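Glutaredoxin (Chlorella sorokiniana, PDB 4I2U) binds glutathione and, as a glutaredoxin of the thioredoxin fold, probably uses it to reduce disulfides in cellular redox homeostasis. Local coordinates at residues A3-Q6 and L7-T11. Numbering follows the deposited sequence.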
loop_
_atom_site.group_PDB
_atom_site.type_symbol
_atom_site.label_atom_id
_atom_site.label_comp_id
_atom_site.label_asym_id
_atom_site.label_seq_id
_atom_site.Cartn_x
_atom_site.Cartn_y
_atom_site.Cartn_z
ATOM N N ALA A 3 -6.688 -18.333 3.661
ATOM C CA ALA A 3 -7.188 -17.138 4.315
ATOM C C ALA A 3 -6.316 -15.943 3.956
ATOM O O ALA A 3 -6.838 -14.878 3.665
ATOM C CB ALA A 3 -7.222 -17.327 5.817
ATOM N N ALA A 4 -4.997 -16.117 3.996
ATOM C CA ALA A 4 -4.076 -15.011 3.729
ATOM C C ALA A 4 -4.234 -14.507 2.302
ATOM O O ALA A 4 -4.299 -13.302 2.071
ATOM C CB ALA A 4 -2.631 -15.442 3.978
ATOM N N LYS A 5 -4.295 -15.424 1.343
ATOM C CA LYS A 5 -4.452 -15.043 -0.048
ATOM C C LYS A 5 -5.771 -14.310 -0.246
ATOM O O LYS A 5 -5.832 -13.278 -0.926
ATOM C CB LYS A 5 -4.362 -16.270 -0.954
ATOM C CG LYS A 5 -4.610 -15.955 -2.431
ATOM C CD LYS A 5 -4.304 -17.137 -3.326
ATOM C CE LYS A 5 -4.055 -16.678 -4.760
ATOM N NZ LYS A 5 -5.262 -16.046 -5.345
ATOM N N GLN A 6 -6.845 -14.845 0.331
ATOM C CA GLN A 6 -8.151 -14.214 0.165
ATOM C C GLN A 6 -8.150 -12.821 0.775
ATOM O O GLN A 6 -8.720 -11.879 0.214
ATOM C CB GLN A 6 -9.240 -15.071 0.801
ATOM C CG GLN A 6 -10.653 -14.634 0.450
ATOM C CD GLN A 6 -11.708 -15.482 1.139
ATOM O OE1 GLN A 6 -12.196 -15.131 2.215
ATOM N NE2 GLN A 6 -12.060 -16.610 0.525
ATOM N N LEU A 7 -7.522 -12.682 1.935
ATOM C CA LEU A 7 -7.412 -11.376 2.571
ATOM C C LEU A 7 -6.699 -10.373 1.678
ATOM O O LEU A 7 -7.186 -9.260 1.445
ATOM C CB LEU A 7 -6.680 -11.504 3.904
ATOM C CG LEU A 7 -6.438 -10.244 4.742
ATOM C CD1 LEU A 7 -5.306 -9.356 4.242
ATOM C CD2 LEU A 7 -7.709 -9.433 4.877
ATOM N N VAL A 8 -5.536 -10.735 1.157
ATOM C CA VAL A 8 -4.782 -9.795 0.342
ATOM C C VAL A 8 -5.539 -9.462 -0.936
ATOM O O VAL A 8 -5.707 -8.282 -1.280
ATOM C CB VAL A 8 -3.380 -10.340 0.020
ATOM C CG1 VAL A 8 -2.691 -9.464 -0.992
ATOM C CG2 VAL A 8 -2.546 -10.426 1.314
ATOM N N ASP A 9 -6.006 -10.485 -1.650
ATOM C CA ASP A 9 -6.678 -10.256 -2.926
ATOM C C ASP A 9 -7.909 -9.381 -2.742
ATOM O O ASP A 9 -8.132 -8.428 -3.506
ATOM C CB ASP A 9 -7.093 -11.575 -3.583
ATOM C CG ASP A 9 -5.908 -12.418 -4.064
ATOM O OD1 ASP A 9 -4.754 -11.948 -4.054
ATOM O OD2 ASP A 9 -6.187 -13.561 -4.505
ATOM N N SER A 10 -8.732 -9.706 -1.757
ATOM C CA SER A 10 -9.963 -8.959 -1.518
ATOM C C SER A 10 -9.663 -7.538 -1.073
ATOM O O SER A 10 -10.385 -6.608 -1.414
ATOM C CB SER A 10 -10.817 -9.651 -0.460
ATOM O OG SER A 10 -11.295 -10.897 -0.934
ATOM N N THR A 11 -8.607 -7.366 -0.295
ATOM C CA THR A 11 -8.288 -6.042 0.194
ATOM C C THR A 11 -7.827 -5.130 -0.938
ATOM O O THR A 11 -8.270 -3.968 -1.021
ATOM C CB THR A 11 -7.239 -6.101 1.309
ATOM O OG1 THR A 11 -7.762 -6.847 2.410
ATOM C CG2 THR A 11 -6.878 -4.707 1.800
#
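Leu7 N reaches back to Ala3 O at 2.9 Å, the i to i+4 bond that Val8 N repeats with Ala4 O and Asp9 N with Lys5 O. Val8 is the buried residue of this turn, a compact branched side chain packed on Phe20 of strand 17-21 and on Ile58 and Tyr61 of helix 55-66; Leu7 touches Phe20 beside it, and the small Ala4 lets Ala57 come close. Helix 3-14 precedes the first strand of the thioredoxin fold, as the N-terminal helix of glutaredoxins does, and the Val8 side chain is about 14 Å from the bound glutathione. On the flank, the short carboxylate of Asp9 serves two partners: OD2 offers its syn lone pair to Lys5 NZ at 2.8 Å, and OD1 is hydrogen-bonded to Tyr61 OH. Lysine suits its place because its long chain, extended until chi4 (-63°) bends it, carries the ammonium across one turn. An asparagine at Asp9, lacking the negative charge, would probably leave the Lys5 amine without its charged mate. Ser10 N bonds Gln6 O at 2.9 Å; in one of two conformers OG may also reach that oxygen, from the opposite face of the carbonyl plane. Thr11 OG1 meets Leu7 O at 2.7 Å, which satisfies the hydroxyl of a buried residue.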